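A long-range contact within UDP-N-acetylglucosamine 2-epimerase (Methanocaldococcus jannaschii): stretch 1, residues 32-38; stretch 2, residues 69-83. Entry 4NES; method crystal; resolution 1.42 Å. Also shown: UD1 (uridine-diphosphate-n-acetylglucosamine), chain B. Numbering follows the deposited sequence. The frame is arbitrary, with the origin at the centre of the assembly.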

# COMPACT_ATOMS: atom_id res chain seq x y z
N ILE A 32 -15.92 4.25 -16.95
CA ILE A 32 -15.59 4.83 -15.66
C ILE A 32 -16.26 4.05 -14.56
O ILE A 32 -17.47 3.74 -14.62
CB ILE A 32 -16.06 6.30 -15.57
CG1 ILE A 32 -15.38 7.15 -16.66
CG2 ILE A 32 -15.80 6.87 -14.18
CD1 ILE A 32 -15.97 8.55 -16.79
N ILE A 33 -15.48 3.72 -13.54
CA ILE A 33 -15.98 3.21 -12.27
C ILE A 33 -15.87 4.35 -11.26
O ILE A 33 -14.78 4.84 -10.96
CB ILE A 33 -15.15 2.01 -11.77
CG1 ILE A 33 -15.19 0.85 -12.77
CG2 ILE A 33 -15.65 1.57 -10.39
CD1 ILE A 33 -14.18 -0.24 -12.45
N HIS A 34 -17.02 4.78 -10.74
CA HIS A 34 -17.07 5.86 -9.77
C HIS A 34 -17.30 5.24 -8.38
O HIS A 34 -18.28 4.51 -8.18
CB HIS A 34 -18.24 6.79 -10.14
CG HIS A 34 -18.17 8.16 -9.55
ND1 HIS A 34 -17.58 8.44 -8.33
CD2 HIS A 34 -18.65 9.34 -10.00
CE1 HIS A 34 -17.68 9.73 -8.07
NE2 HIS A 34 -18.34 10.30 -9.07
N THR A 35 -16.41 5.50 -7.42
CA THR A 35 -16.63 5.00 -6.07
C THR A 35 -17.69 5.81 -5.34
O THR A 35 -18.20 5.39 -4.29
CB THR A 35 -15.36 5.05 -5.22
OG1 THR A 35 -14.92 6.41 -5.14
CG2 THR A 35 -14.27 4.18 -5.83
N ASN A 36 -17.98 7.00 -5.87
CA ASN A 36 -18.89 7.94 -5.23
C ASN A 36 -18.40 8.30 -3.84
O ASN A 36 -19.20 8.51 -2.93
CB ASN A 36 -20.33 7.41 -5.19
CG ASN A 36 -20.77 6.84 -6.53
OD1 ASN A 36 -20.97 5.64 -6.66
ND2 ASN A 36 -20.93 7.71 -7.54
N GLN A 37 -17.07 8.38 -3.69
CA GLN A 37 -16.47 8.93 -2.49
C GLN A 37 -17.04 10.33 -2.25
O GLN A 37 -17.43 10.67 -1.14
CB GLN A 37 -14.94 8.98 -2.61
CG GLN A 37 -14.30 9.52 -1.34
CD GLN A 37 -12.78 9.52 -1.35
OE1 GLN A 37 -12.13 8.80 -2.12
NE2 GLN A 37 -12.20 10.34 -0.49
N HIS A 38 -17.07 11.13 -3.32
CA HIS A 38 -17.82 12.38 -3.34
C HIS A 38 -19.16 12.16 -4.01
O HIS A 38 -19.24 11.42 -5.00
CB HIS A 38 -17.03 13.46 -4.07
CG HIS A 38 -15.91 14.02 -3.26
ND1 HIS A 38 -15.13 15.07 -3.67
CD2 HIS A 38 -15.45 13.65 -2.04
CE1 HIS A 38 -14.25 15.35 -2.72
NE2 HIS A 38 -14.42 14.50 -1.72
N GLU A 69 -12.72 1.90 7.03
CA GLU A 69 -14.08 1.62 6.59
C GLU A 69 -14.27 1.94 5.10
O GLU A 69 -14.73 1.10 4.32
CB GLU A 69 -15.08 2.42 7.44
CG GLU A 69 -16.52 2.34 6.96
CD GLU A 69 -17.40 3.45 7.55
OE1 GLU A 69 -16.87 4.36 8.21
OE2 GLU A 69 -18.63 3.39 7.33
N GLN A 70 -13.88 3.14 4.71
CA GLN A 70 -14.07 3.61 3.35
C GLN A 70 -13.19 2.84 2.37
O GLN A 70 -13.67 2.35 1.35
CB GLN A 70 -13.75 5.10 3.31
CG GLN A 70 -14.03 5.79 1.99
CD GLN A 70 -13.58 7.23 2.03
OE1 GLN A 70 -12.38 7.50 2.12
NE2 GLN A 70 -14.53 8.16 1.98
N THR A 71 -11.91 2.71 2.69
CA THR A 71 -10.98 2.01 1.80
C THR A 71 -11.34 0.52 1.72
O THR A 71 -11.30 -0.07 0.65
CB THR A 71 -9.53 2.17 2.27
OG1 THR A 71 -9.24 3.57 2.45
CG2 THR A 71 -8.55 1.59 1.25
N GLY A 72 -11.72 -0.08 2.85
CA GLY A 72 -12.12 -1.47 2.88
C GLY A 72 -13.33 -1.78 2.00
O GLY A 72 -13.32 -2.73 1.22
N LYS A 73 -14.38 -0.97 2.13
CA LYS A 73 -15.54 -1.11 1.27
C LYS A 73 -15.15 -0.96 -0.21
O LYS A 73 -15.65 -1.67 -1.08
CB LYS A 73 -16.60 -0.08 1.63
CG LYS A 73 -17.28 -0.29 2.98
CD LYS A 73 -18.15 0.92 3.28
CE LYS A 73 -18.81 0.87 4.63
NZ LYS A 73 -19.72 2.05 4.78
N MSE A 74 -14.25 -0.02 -0.49
CA MSE A 74 -13.77 0.17 -1.85
C MSE A 74 -13.06 -1.06 -2.40
O MSE A 74 -13.27 -1.43 -3.55
CB MSE A 74 -12.86 1.40 -1.96
CG MSE A 74 -13.55 2.72 -1.77
SE MSE A 74 -12.28 4.19 -1.59
CE MSE A 74 -13.58 5.62 -1.61
N LEU A 75 -12.20 -1.69 -1.60
CA LEU A 75 -11.51 -2.90 -2.06
C LEU A 75 -12.52 -3.99 -2.40
O LEU A 75 -12.41 -4.65 -3.44
CB LEU A 75 -10.55 -3.45 -1.00
CG LEU A 75 -9.36 -2.59 -0.58
CD1 LEU A 75 -8.47 -3.34 0.41
CD2 LEU A 75 -8.55 -2.15 -1.78
N ILE A 76 -13.51 -4.18 -1.53
CA ILE A 76 -14.53 -5.19 -1.79
C ILE A 76 -15.32 -4.90 -3.06
O ILE A 76 -15.48 -5.78 -3.92
CB ILE A 76 -15.51 -5.31 -0.59
CG1 ILE A 76 -14.75 -5.80 0.64
CG2 ILE A 76 -16.65 -6.26 -0.92
CD1 ILE A 76 -15.44 -5.45 1.94
N GLU A 77 -15.79 -3.67 -3.21
CA GLU A 77 -16.70 -3.36 -4.30
C GLU A 77 -15.99 -3.15 -5.64
O GLU A 77 -16.52 -3.55 -6.68
CB GLU A 77 -17.55 -2.13 -3.96
CG GLU A 77 -18.48 -2.36 -2.78
CD GLU A 77 -19.43 -3.52 -2.99
OE1 GLU A 77 -20.00 -3.64 -4.09
OE2 GLU A 77 -19.61 -4.32 -2.04
N ILE A 78 -14.80 -2.56 -5.62
CA ILE A 78 -14.04 -2.41 -6.85
C ILE A 78 -13.66 -3.79 -7.37
O ILE A 78 -13.70 -4.05 -8.56
CB ILE A 78 -12.78 -1.54 -6.66
CG1 ILE A 78 -13.15 -0.09 -6.40
CG2 ILE A 78 -11.88 -1.58 -7.88
CD1 ILE A 78 -11.95 0.78 -6.06
N GLU A 79 -13.29 -4.70 -6.47
CA GLU A 79 -12.89 -6.02 -6.92
C GLU A 79 -14.02 -6.77 -7.61
O GLU A 79 -13.79 -7.46 -8.59
CB GLU A 79 -12.34 -6.86 -5.77
CG GLU A 79 -11.82 -8.20 -6.25
CD GLU A 79 -11.23 -9.03 -5.15
OE1 GLU A 79 -11.98 -9.39 -4.23
OE2 GLU A 79 -10.01 -9.32 -5.23
N LYS A 80 -15.25 -6.62 -7.11
CA LYS A 80 -16.39 -7.25 -7.76
C LYS A 80 -16.52 -6.80 -9.21
O LYS A 80 -16.73 -7.63 -10.11
CB LYS A 80 -17.68 -6.93 -7.01
CG LYS A 80 -17.80 -7.62 -5.66
CD LYS A 80 -19.06 -7.15 -4.94
CE LYS A 80 -19.19 -7.76 -3.56
NZ LYS A 80 -20.35 -7.18 -2.83
N VAL A 81 -16.36 -5.50 -9.45
CA VAL A 81 -16.43 -4.98 -10.80
C VAL A 81 -15.27 -5.46 -11.67
O VAL A 81 -15.49 -5.90 -12.80
CB VAL A 81 -16.46 -3.45 -10.81
CG1 VAL A 81 -16.46 -2.94 -12.25
CG2 VAL A 81 -17.69 -2.94 -10.06
N LEU A 82 -14.05 -5.41 -11.15
CA LEU A 82 -12.89 -5.79 -11.96
C LEU A 82 -12.85 -7.28 -12.28
O LEU A 82 -12.37 -7.67 -13.35
CB LEU A 82 -11.58 -5.33 -11.32
CG LEU A 82 -11.41 -3.81 -11.19
CD1 LEU A 82 -10.04 -3.47 -10.64
CD2 LEU A 82 -11.66 -3.08 -12.51
N LEU A 83 -13.36 -8.12 -11.37
CA LEU A 83 -13.50 -9.55 -11.65
C LEU A 83 -14.49 -9.83 -12.78
O LEU A 83 -14.33 -10.81 -13.51
CB LEU A 83 -13.92 -10.30 -10.39
CG LEU A 83 -12.81 -10.53 -9.36
CD1 LEU A 83 -13.38 -11.09 -8.07
CD2 LEU A 83 -11.74 -11.46 -9.92
C1' UD1 B . -10.86 13.90 -0.10
C2' UD1 B . -9.45 13.44 -0.27
C3' UD1 B . -8.53 14.55 -0.44
C4' UD1 B . -8.94 15.47 -1.52
C5' UD1 B . -10.38 15.86 -1.37
C6' UD1 B . -10.89 16.62 -2.53
C7' UD1 B . -8.94 11.25 0.97
C8' UD1 B . -8.48 10.62 2.25
N2' UD1 B . -9.02 12.69 0.94
O1' UD1 B . -10.95 14.66 1.06
O3' UD1 B . -7.21 14.05 -0.70
O4' UD1 B . -8.13 16.63 -1.53
O5' UD1 B . -11.21 14.71 -1.25
O6' UD1 B . -11.86 17.56 -2.24
O7' UD1 B . -9.23 10.56 -0.01
N1 UD1 B . -18.49 15.42 2.29
C2 UD1 B . -19.70 15.80 1.87
N3 UD1 B . -20.07 15.58 0.61
C4 UD1 B . -19.25 14.97 -0.26
C5 UD1 B . -17.99 14.56 0.15
C6 UD1 B . -17.62 14.80 1.46
O2 UD1 B . -20.47 16.35 2.62
O4 UD1 B . -19.65 14.76 -1.55
C1B UD1 B . -18.05 15.66 3.69
C2B UD1 B . -18.47 14.63 4.65
O2' UD1 B . -18.75 15.23 5.89
C3B UD1 B . -17.30 13.79 4.76
C4B UD1 B . -16.20 14.78 4.68
O4B UD1 B . -16.63 15.77 3.76
O3B UD1 B . -17.24 13.01 5.94
C5B UD1 B . -14.92 14.19 4.20
O5B UD1 B . -15.01 13.46 3.00
PA UD1 B . -13.83 12.58 2.52
O1A UD1 B . -13.55 11.54 3.56
O2A UD1 B . -14.17 11.99 1.20
O3A UD1 B . -12.54 13.47 2.46
PB UD1 B . -12.32 14.90 1.79
O1B UD1 B . -12.06 15.88 2.90
O2B UD1 B . -13.43 15.24 0.84

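This is a small packing contact, without a hydrogen bond or salt bridge between the stretches, in which alternate residues of a strand end and the loop after it rest their side chains on one flank of a helix. The two stretches together bury 338 Å², and the touching residues lie at least 33 positions apart in sequence. Stretch 1 leaves its strand after His34; stretch 2 is helical throughout.

The pattern follows from the two backbones. Ile33, Thr35 and Gln37 meet the helix, whereas Ile32, His34, Asn36 and His38 do not touch it. On the helix the contact residues are Gln70, Met74, Ile78 and Val81, spaced by three or four and so along one flank, together with Leu82 next to Val81. The chains run in opposite senses: Ile33 meets Val81 and Leu82, Thr35 meets Met74 and Ile78, and Gln37 meets Gln70 and Met74. The nearest CA atoms, those of Thr35 and Met74, are 7.0 Å apart, so side chains fill the gap.

Ile33 supplies the greasy end of the contact. Its CA-to-CB bond points toward the helix, and with chi1 m and chi2 t the side chain extends until Ile33 CD1 lies 3.5 Å from Val81 CG1 and 3.8 Å from Leu82 CD2. One methyl group thus packs against two successive helix residues. Ile33 as a whole has the largest covered area of any residue here, 75 Å².

At Thr35 the two branches part company. The methyl Thr35 CG2 lies 4.1 Å from Ile78 CD1, a looser approach; the CA-to-CB bond of Ile78 points sideways, but the end of its side chain comes nearer. The hydroxyl Thr35 OG1 is 3.9 Å from Met74 CE and accepts a hydrogen bond from the backbone, Gln37 N to Thr35 OG1 at 3.3 Å, which ties the loop together locally. A similar link, Asn36 N to His34 ND1 at 2.9 Å, uses a ring that is out of reach of the helix.

The CA-to-CB bond of Met74, a selenomethionine, points toward stretch 1, and the side chain brings its terminal methyl up to two loop residues: besides Thr35 OG1, Met74 CE approaches Gln37 OE1 at 3.5 Å. Both oxygens have hydrogen-bonding partners elsewhere, so the methyl packs beside polar atoms that are already satisfied.

Gln37 also touches Gln70, through Gln37 CG and Gln70 NE2 at 3.6 Å; this is an amide against a methylene, not a pairing of two amides. The extended Gln37 side chain, with chi1 and chi2 both t, carries its amide to the bound UDP-N-acetylglucosamine, where Gln37 NE2 donates to UD1 O7' at 3.0 Å and to UD1 O2A at 3.1 Å, both nearly straight. Next in sequence, His38 makes no contact with the helix but donates from His38 NE2 to UD1 O2B at 2.8 Å, the oxygen lying at the ring edge near its plane. Gln37 therefore packs on the helix while its amide nitrogen holds the ligand.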